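Local coordinates for viral protein F93 (Sulfolobus turreted icosahedral virus, PDB 2CO5), which probably binds DNA as a winged-helix protein, forming a two-chain assembly joined by an interchain disulfide, at residues Leu15-Lys28 with Asp67-Phe81. Numbering follows the deposited sequence. Where two conformers were deposited one is given.
Sequences LKVLVINGSRLEKK and DGKVLFLTEKGMKEF
Arg24 and Leu25 pair with Phe72 and Leu71 where strand 24-26 runs antiparallel to strand 70-73, the middle strand of the three-stranded sheet in this winged-helix fold. The register rests on two reciprocal bonds, Leu25 N to Leu71 O (3.0 Å) and Leu71 N to Leu25 O (2.7 Å), flanked by Leu73 N to Ser23 O and Lys27 N to Lys69 O. At Lys69 O a water also donates a bond, and the same water accepts from Lys28 N, so that it links Lys28 N to Lys69 O.

Arg24 can be followed outward along the sheet face it shares with Val70 and Phe72. Its CB lies 4.2 Å from Phe72 CD2; CG, anti to the backbone N (chi1 -175°), meets both Phe72 CE2 at 3.5 Å and Val70 CG1 at 3.7 Å. CD and NE continue alongside Phe72 CE2, the guanidinium standing 88° to the ring plane. Val70 CG1 covers the centre of one guanidinium face, and NH2 ends near Val70 CG2. Arg61 makes a cation-pi contact with the same Phe72 ring.

On the opposite face of the sheet, Leu71 touches Ile51 and Ile55 of helix 44-56. Before the Schellman motif at Gly22 ends it, helix 9-20 packs across helix 75-92. Leu15 CB and Lys16 CD touch the Phe81 ring, while Val19 CG2 makes a CH-pi contact over one face, 17° off the normal. That same methyl presses against Leu73 CD2 at 3.4 Å, tighter than usual for two carbons.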
ATOM      1  N   LEU B  15       1.564 -11.490   4.614  1.00 50.16           N
ATOM      2  CA  LEU B  15       2.559 -11.589   5.697  1.00 51.24           C
ATOM      3  C   LEU B  15       1.929 -11.490   7.088  1.00 51.15           C
ATOM      4  O   LEU B  15       2.372 -12.154   8.025  1.00 48.36           O
ATOM      5  CB  LEU B  15       3.638 -10.505   5.537  1.00 52.28           C
ATOM      6  CG  LEU B  15       4.904 -10.876   4.753  1.00 56.63           C
ATOM      7  CD1 LEU B  15       4.615 -11.893   3.679  1.00 50.97           C
ATOM      8  CD2 LEU B  15       5.589  -9.639   4.171  1.00 49.44           C
ATOM      9  N   LYS B  16       0.905 -10.651   7.220  1.00 51.64           N
ATOM     10  CA  LYS B  16       0.238 -10.455   8.504  1.00 51.56           C
ATOM     11  C   LYS B  16      -0.513 -11.717   8.924  1.00 52.43           C
ATOM     12  O   LYS B  16      -0.530 -12.063  10.109  1.00 49.55           O
ATOM     13  CB  LYS B  16      -0.706  -9.248   8.438  1.00 49.91           C
ATOM     14  CG  LYS B  16      -1.471  -8.919   9.739  1.00 48.72           C
ATOM     15  CD  LYS B  16      -0.552  -8.581  10.882  1.00 51.71           C
ATOM     16  CE  LYS B  16      -1.337  -8.166  12.127  1.00 61.06           C
ATOM     17  NZ  LYS B  16      -0.467  -8.144  13.337  1.00 74.81           N
ATOM     18  N   VAL B  17      -1.132 -12.393   7.956  1.00 53.05           N
ATOM     19  CA  VAL B  17      -1.868 -13.637   8.216  1.00 53.51           C
ATOM     20  C   VAL B  17      -0.919 -14.765   8.649  1.00 53.62           C
ATOM     21  O   VAL B  17      -1.266 -15.578   9.507  1.00 55.11           O
ATOM     22  CB  VAL B  17      -2.730 -14.056   6.993  1.00 55.30           C
ATOM     23  CG1 VAL B  17      -3.147 -15.529   7.073  1.00 55.15           C
ATOM     24  CG2 VAL B  17      -3.957 -13.168   6.896  1.00 51.01           C
ATOM     25  N   LEU B  18       0.278 -14.793   8.070  1.00 51.42           N
ATOM     26  CA  LEU B  18       1.338 -15.704   8.524  1.00 51.05           C
ATOM     27  C   LEU B  18       1.770 -15.424   9.968  1.00 47.66           C
ATOM     28  O   LEU B  18       1.781 -16.330  10.795  1.00 49.54           O
ATOM     29  CB  LEU B  18       2.549 -15.641   7.585  1.00 50.34           C
ATOM     30  CG  LEU B  18       2.563 -16.703   6.483  1.00 54.39           C
ATOM     31  CD1 LEU B  18       2.957 -18.045   7.076  1.00 44.99           C
ATOM     32  CD2 LEU B  18       1.211 -16.787   5.780  1.00 45.26           C
ATOM     33  N   VAL B  19       2.114 -14.173  10.262  1.00 47.48           N
ATOM     34  CA  VAL B  19       2.497 -13.757  11.623  1.00 48.90           C
ATOM     35  C   VAL B  19       1.388 -14.046  12.643  1.00 49.21           C
ATOM     36  O   VAL B  19       1.656 -14.534  13.740  1.00 52.81           O
ATOM     37  CB  VAL B  19       2.852 -12.252  11.669  1.00 46.80           C
ATOM     38  CG1 VAL B  19       2.978 -11.756  13.109  1.00 43.64           C
ATOM     39  CG2 VAL B  19       4.128 -11.991  10.896  1.00 51.46           C
ATOM     40  N   ILE B  20       0.153 -13.735  12.264  1.00 50.84           N
ATOM     41  CA  ILE B  20      -1.040 -14.058  13.058  1.00 50.71           C
ATOM     42  C   ILE B  20      -1.122 -15.545  13.423  1.00 47.91           C
ATOM     43  O   ILE B  20      -1.524 -15.896  14.531  1.00 42.02           O
ATOM     44  CB  ILE B  20      -2.331 -13.657  12.289  1.00 48.79           C
ATOM     45  CG1 ILE B  20      -2.685 -12.192  12.553  1.00 63.02           C
ATOM     46  CG2 ILE B  20      -3.497 -14.532  12.682  1.00 57.97           C
ATOM     47  CD1 ILE B  20      -3.831 -11.661  11.678  1.00 54.35           C
ATOM     48  N   ASN B  21      -0.744 -16.406  12.479  1.00 49.78           N
ATOM     49  CA  ASN B  21      -0.796 -17.855  12.664  1.00 48.98           C
ATOM     50  C   ASN B  21       0.556 -18.435  13.082  1.00 49.87           C
ATOM     51  O   ASN B  21       0.857 -19.592  12.795  1.00 51.47           O
ATOM     52  CB  ASN B  21      -1.299 -18.521  11.377  1.00 50.02           C
ATOM     53  CG  ASN B  21      -2.781 -18.282  11.137  1.00 42.33           C
ATOM     54  OD1 ASN B  21      -3.629 -18.937  11.741  1.00 46.76           O
ATOM     55  ND2 ASN B  21      -3.099 -17.337  10.255  1.00 48.04           N
ATOM     56  N   GLY B  22       1.361 -17.629  13.772  1.00 49.61           N
ATOM     57  CA  GLY B  22       2.652 -18.071  14.289  1.00 50.59           C
ATOM     58  C   GLY B  22       3.673 -18.444  13.228  1.00 51.01           C
ATOM     59  O   GLY B  22       4.421 -19.404  13.412  1.00 49.64           O
ATOM     60  N   SER B  23       3.692 -17.691  12.126  1.00 48.71           N
ATOM     61  CA  SER B  23       4.655 -17.879  11.028  1.00 51.31           C
ATOM     62  C   SER B  23       4.553 -19.240  10.315  1.00 50.30           C
ATOM     63  O   SER B  23       5.486 -19.652   9.625  1.00 46.33           O
ATOM     64  CB  SER B  23       6.099 -17.632  11.509  1.00 51.67           C
ATOM     65  OG  SER B  23       6.321 -16.258  11.784  1.00 55.90           O
ATOM     66  N   ARG B  24       3.415 -19.918  10.462  1.00 51.10           N
ATOM     67  CA  ARG B  24       3.208 -21.225   9.839  1.00 52.98           C
ATOM     68  C   ARG B  24       1.733 -21.430   9.515  1.00 52.71           C
ATOM     69  O   ARG B  24       0.882 -21.355  10.396  1.00 52.54           O
ATOM     70  CB  ARG B  24       3.699 -22.343  10.763  1.00 55.23           C
ATOM     71  CG  ARG B  24       3.639 -23.751  10.161  1.00 53.08           C
ATOM     72  CD  ARG B  24       3.821 -24.789  11.255  1.00 59.31           C
ATOM     73  NE  ARG B  24       3.929 -26.163  10.754  1.00 56.06           N
ATOM     74  CZ  ARG B  24       2.908 -26.908  10.322  1.00 69.48           C
ATOM     75  NH1 ARG B  24       1.664 -26.419  10.290  1.00 56.09           N
ATOM     76  NH2 ARG B  24       3.134 -28.155   9.903  1.00 47.64           N
ATOM     77  N   LEU B  25       1.438 -21.690   8.246  1.00 53.23           N
ATOM     78  CA  LEU B  25       0.066 -21.898   7.810  1.00 51.74           C
ATOM     79  C   LEU B  25       0.034 -22.778   6.569  1.00 50.20           C
ATOM     80  O   LEU B  25       0.864 -22.628   5.670  1.00 47.57           O
ATOM     81  CB  LEU B  25      -0.598 -20.552   7.521  1.00 51.65           C
ATOM     82  CG  LEU B  25      -2.085 -20.562   7.151  1.00 56.93           C
ATOM     83  CD1 LEU B  25      -2.958 -20.946   8.346  1.00 37.15           C
ATOM     84  CD2 LEU B  25      -2.493 -19.203   6.589  1.00 55.06           C
ATOM     85  N   GLU B  26      -0.923 -23.700   6.532  1.00 50.38           N
ATOM     86  CA  GLU B  26      -1.138 -24.524   5.353  1.00 51.57           C
ATOM     87  C   GLU B  26      -1.592 -23.610   4.234  1.00 50.53           C
ATOM     88  O   GLU B  26      -2.406 -22.719   4.454  1.00 52.08           O
ATOM     89  CB  GLU B  26      -2.190 -25.605   5.610  1.00 51.16           C
ATOM     90  CG  GLU B  26      -1.711 -26.730   6.518  1.00 56.59           C
ATOM     91  CD  GLU B  26      -2.819 -27.697   6.912  1.00 51.40           C
ATOM     92  OE1 GLU B  26      -3.942 -27.585   6.377  1.00 60.36           O
ATOM     93  OE2 GLU B  26      -2.561 -28.575   7.764  1.00 62.33           O
ATOM     94  N   LYS B  27      -1.040 -23.834   3.047  1.00 48.74           N
ATOM     95  CA  LYS B  27      -1.322 -23.016   1.868  1.00 49.23           C
ATOM     96  C   LYS B  27      -2.813 -22.972   1.522  1.00 45.98           C
ATOM     97  O   LYS B  27      -3.333 -21.924   1.148  1.00 47.44           O
ATOM     98  CB  LYS B  27      -0.520 -23.555   0.678  1.00 47.08           C
ATOM     99  CG  LYS B  27      -0.465 -22.668  -0.560  1.00 48.63           C
ATOM    100  CD  LYS B  27       0.234 -23.435  -1.687  1.00 50.74           C
ATOM    101  CE  LYS B  27       0.415 -22.604  -2.941  1.00 44.44           C
ATOM    102  NZ  LYS B  27       1.358 -23.268  -3.895  1.00 50.36           N
ATOM    103  N   LYS B  28      -3.498 -24.102   1.671  1.00 46.74           N
ATOM    104  CA  LYS B  28      -4.918 -24.207   1.305  1.00 49.11           C
ATOM    105  C   LYS B  28      -5.861 -23.371   2.180  1.00 50.11           C
ATOM    106  O   LYS B  28      -7.045 -23.231   1.864  1.00 51.86           O
ATOM    107  CB  LYS B  28      -5.371 -25.674   1.308  1.00 47.42           C
ATOM    108  CG  LYS B  28      -5.327 -26.382   2.669  1.00 54.48           C
ATOM    109  CD  LYS B  28      -5.576 -27.875   2.508  1.00 48.57           C
ATOM    110  CE  LYS B  28      -5.532 -28.613   3.837  1.00 59.84           C
ATOM    111  NZ  LYS B  28      -6.053 -30.013   3.720  1.00 46.96           N
ATOM    112  N   ASP B  67      -0.867 -33.761   4.035  1.00 53.67           N
ATOM    113  CA  ASP B  67      -2.143 -33.033   3.994  1.00 53.50           C
ATOM    114  C   ASP B  67      -1.900 -31.575   3.600  1.00 53.16           C
ATOM    115  O   ASP B  67      -2.065 -30.652   4.403  1.00 54.38           O
ATOM    116  CB  ASP B  67      -2.924 -33.154   5.319  1.00 53.45           C
ATOM    117  CG  ASP B  67      -2.022 -33.231   6.543  1.00 56.05           C
ATOM    118  OD1 ASP B  67      -1.533 -34.344   6.855  1.00 45.41           O
ATOM    119  OD2 ASP B  67      -1.821 -32.187   7.201  1.00 74.86           O
ATOM    120  N   GLY B  68      -1.489 -31.390   2.346  1.00 52.61           N
ATOM    121  CA  GLY B  68      -1.297 -30.063   1.765  1.00 51.55           C
ATOM    122  C   GLY B  68       0.072 -29.457   2.022  1.00 50.57           C
ATOM    123  O   GLY B  68       0.780 -29.853   2.952  1.00 49.45           O
ATOM    124  N   LYS B  69       0.434 -28.480   1.192  1.00 48.58           N
ATOM    125  CA  LYS B  69       1.687 -27.749   1.355  1.00 48.57           C
ATOM    126  C   LYS B  69       1.573 -26.807   2.557  1.00 47.22           C
ATOM    127  O   LYS B  69       0.490 -26.307   2.861  1.00 42.83           O
ATOM    128  CB  LYS B  69       2.018 -26.949   0.090  1.00 48.09           C
ATOM    129  CG  LYS B  69       2.027 -27.776  -1.199  1.00 56.08           C
ATOM    130  CD  LYS B  69       2.420 -26.937  -2.402  1.00 50.10           C
ATOM    131  CE  LYS B  69       2.125 -27.663  -3.706  1.00 56.36           C
ATOM    132  NZ  LYS B  69       2.522 -26.868  -4.904  1.00 47.12           N
ATOM    133  N   VAL B  70       2.688 -26.594   3.251  1.00 48.21           N
ATOM    134  CA  VAL B  70       2.730 -25.691   4.396  1.00 48.54           C
ATOM    135  C   VAL B  70       3.609 -24.495   4.079  1.00 50.19           C
ATOM    136  O   VAL B  70       4.732 -24.649   3.591  1.00 48.96           O
ATOM    137  CB  VAL B  70       3.278 -26.375   5.666  1.00 50.75           C
ATOM    138  CG1 VAL B  70       3.388 -25.356   6.801  1.00 44.72           C
ATOM    139  CG2 VAL B  70       2.394 -27.549   6.076  1.00 46.58           C
ATOM    140  N   LEU B  71       3.081 -23.302   4.355  1.00 51.89           N
ATOM    141  CA  LEU B  71       3.842 -22.065   4.225  1.00 51.57           C
ATOM    142  C   LEU B  71       4.501 -21.724   5.561  1.00 51.29           C
ATOM    143  O   LEU B  71       3.916 -21.919   6.624  1.00 49.75           O
ATOM    144  CB  LEU B  71       2.942 -20.909   3.765  1.00 50.80           C
ATOM    145  CG  LEU B  71       2.370 -21.004   2.349  1.00 49.68           C
ATOM    146  CD1 LEU B  71       1.430 -19.831   2.065  1.00 51.20           C
ATOM    147  CD2 LEU B  71       3.502 -21.072   1.305  1.00 47.91           C
ATOM    148  N   PHE B  72       5.733 -21.231   5.479  1.00 52.48           N
ATOM    149  CA  PHE B  72       6.477 -20.747   6.629  1.00 50.39           C
ATOM    150  C   PHE B  72       6.985 -19.346   6.331  1.00 51.32           C
ATOM    151  O   PHE B  72       7.419 -19.067   5.211  1.00 48.57           O
ATOM    152  CB  PHE B  72       7.675 -21.642   6.912  1.00 47.56           C
ATOM    153  CG  PHE B  72       7.313 -23.042   7.322  1.00 52.70           C
ATOM    154  CD1 PHE B  72       7.117 -24.029   6.366  1.00 56.73           C
ATOM    155  CD2 PHE B  72       7.184 -23.374   8.662  1.00 44.41           C
ATOM    156  CE1 PHE B  72       6.782 -25.320   6.733  1.00 34.03           C
ATOM    157  CE2 PHE B  72       6.859 -24.674   9.042  1.00 59.29           C
ATOM    158  CZ  PHE B  72       6.652 -25.643   8.065  1.00 47.17           C
ATOM    159  N   LEU B  73       6.938 -18.479   7.342  1.00 49.78           N
ATOM    160  CA  LEU B  73       7.554 -17.165   7.272  1.00 49.81           C
ATOM    161  C   LEU B  73       9.007 -17.282   7.744  1.00 49.42           C
ATOM    162  O   LEU B  73       9.266 -17.714   8.850  1.00 50.30           O
ATOM    163  CB  LEU B  73       6.776 -16.173   8.151  1.00 53.63           C
ATOM    164  CG  LEU B  73       7.067 -14.683   7.971  1.00 48.89           C
ATOM    165  CD1 LEU B  73       6.690 -14.225   6.579  1.00 53.34           C
ATOM    166  CD2 LEU B  73       6.318 -13.872   9.010  1.00 45.91           C
ATOM    167  N   THR B  74       9.949 -16.897   6.893  1.00 52.46           N
ATOM    168  CA  THR B  74      11.369 -16.946   7.223  1.00 50.52           C
ATOM    169  C   THR B  74      11.792 -15.739   8.052  1.00 50.92           C
ATOM    170  O   THR B  74      11.025 -14.789   8.218  1.00 56.46           O
ATOM    171  CB  THR B  74      12.232 -16.948   5.944  1.00 52.86           C
ATOM    172  OG1 THR B  74      12.075 -15.691   5.258  1.00 44.61           O
ATOM    173  CG2 THR B  74      11.832 -18.103   5.026  1.00 51.81           C
ATOM    174  N   GLU B  75      13.024 -15.780   8.558  1.00 51.34           N
ATOM    175  CA  GLU B  75      13.606 -14.647   9.268  0.50 50.47           C
ATOM    176  C   GLU B  75      13.621 -13.418   8.370  1.00 51.38           C
ATOM    177  O   GLU B  75      13.298 -12.315   8.806  1.00 50.70           O
ATOM    178  CB  GLU B  75      15.034 -14.964   9.708  0.50 52.82           C
ATOM    179  CG  GLU B  75      15.144 -16.045  10.769  0.50 47.35           C
ATOM    180  CD  GLU B  75      16.573 -16.494  10.985  0.50 52.73           C
ATOM    181  OE1 GLU B  75      17.498 -15.731  10.624  0.50 62.87           O
ATOM    182  OE2 GLU B  75      16.772 -17.608  11.516  0.50 54.73           O
ATOM    183  N   LYS B  76      13.998 -13.621   7.103  1.00 51.15           N
ATOM    184  CA  LYS B  76      13.973 -12.554   6.102  1.00 49.37           C
ATOM    185  C   LYS B  76      12.559 -11.966   5.975  1.00 51.93           C
ATOM    186  O   LYS B  76      12.389 -10.746   5.861  1.00 50.85           O
ATOM    187  CB  LYS B  76      14.458 -13.082   4.745  1.00 48.54           C
ATOM    188  CG  LYS B  76      14.471 -12.042   3.611  1.00 50.34           C
ATOM    189  CD  LYS B  76      14.964 -12.638   2.287  1.00 48.50           C
ATOM    190  CE  LYS B  76      14.839 -11.631   1.150  1.00 50.18           C
ATOM    191  NZ  LYS B  76      15.543 -12.060  -0.095  1.00 55.24           N
ATOM    192  N   GLY B  77      11.558 -12.845   5.990  1.00 49.99           N
ATOM    193  CA  GLY B  77      10.165 -12.445   5.855  1.00 49.77           C
ATOM    194  C   GLY B  77       9.613 -11.717   7.058  1.00 48.24           C
ATOM    195  O   GLY B  77       8.816 -10.793   6.914  1.00 47.81           O
ATOM    196  N   MET B  78      10.017 -12.142   8.252  1.00 49.72           N
ATOM    197  CA  MET B  78       9.619 -11.454   9.479  1.00 49.19           C
ATOM    198  C   MET B  78      10.180 -10.036   9.482  1.00 48.86           C
ATOM    199  O   MET B  78       9.481  -9.092   9.853  1.00 47.62           O
ATOM    200  CB  MET B  78      10.109 -12.220  10.713  1.00 47.93           C
ATOM    201  CG  MET B  78       9.697 -11.613  12.063  1.00 55.66           C
ATOM    202  SD  MET B  78       7.915 -11.476  12.367  1.00 65.37           S
ATOM    203  CE  MET B  78       7.922 -10.714  13.988  1.00 50.91           C
ATOM    204  N   LYS B  79      11.440  -9.894   9.068  1.00 47.28           N
ATOM    205  CA  LYS B  79      12.074  -8.580   8.952  1.00 47.91           C
ATOM    206  C   LYS B  79      11.355  -7.705   7.920  1.00 47.68           C
ATOM    207  O   LYS B  79      11.205  -6.506   8.133  1.00 48.03           O
ATOM    208  CB  LYS B  79      13.559  -8.716   8.588  1.00 46.65           C
ATOM    209  CG  LYS B  79      14.339  -7.403   8.638  1.00 44.04           C
ATOM    210  CD  LYS B  79      15.838  -7.629   8.484  1.00 51.77           C
ATOM    211  CE  LYS B  79      16.608  -6.314   8.537  1.00 56.44           C
ATOM    212  NZ  LYS B  79      18.080  -6.516   8.475  1.00 50.60           N
ATOM    213  N   GLU B  80      10.916  -8.302   6.814  1.00 47.33           N
ATOM    214  CA  GLU B  80      10.151  -7.571   5.795  1.00 47.98           C
ATOM    215  C   GLU B  80       8.782  -7.151   6.310  1.00 47.85           C
ATOM    216  O   GLU B  80       8.322  -6.043   6.024  1.00 49.87           O
ATOM    217  CB  GLU B  80       9.980  -8.415   4.526  1.00 48.27           C
ATOM    218  CG  GLU B  80       9.220  -7.713   3.383  1.00 49.91           C
ATOM    219  CD  GLU B  80       9.966  -6.514   2.817  1.00 51.35           C
ATOM    220  OE1 GLU B  80      11.192  -6.619   2.596  1.00 56.22           O
ATOM    221  OE2 GLU B  80       9.324  -5.470   2.578  1.00 50.01           O
ATOM    222  N   PHE B  81       8.135  -8.034   7.065  1.00 49.43           N
ATOM    223  CA  PHE B  81       6.840  -7.722   7.669  1.00 48.80           C
ATOM    224  C   PHE B  81       6.953  -6.527   8.609  1.00 49.86           C
ATOM    225  O   PHE B  81       6.116  -5.622   8.582  1.00 49.54           O
ATOM    226  CB  PHE B  81       6.284  -8.929   8.436  1.00 46.77           C
ATOM    227  CG  PHE B  81       5.118  -8.591   9.328  1.00 53.05           C
ATOM    228  CD1 PHE B  81       3.871  -8.321   8.787  1.00 46.84           C
ATOM    229  CD2 PHE B  81       5.277  -8.515  10.710  1.00 61.46           C
ATOM    230  CE1 PHE B  81       2.793  -7.994   9.607  1.00 45.72           C
ATOM    231  CE2 PHE B  81       4.206  -8.192  11.535  1.00 60.18           C
ATOM    232  CZ  PHE B  81       2.963  -7.930  10.982  1.00 51.14           C
TER
HETATM  233  O   HOH W   1      -1.977 -26.722   2.213  1.00 51.98           O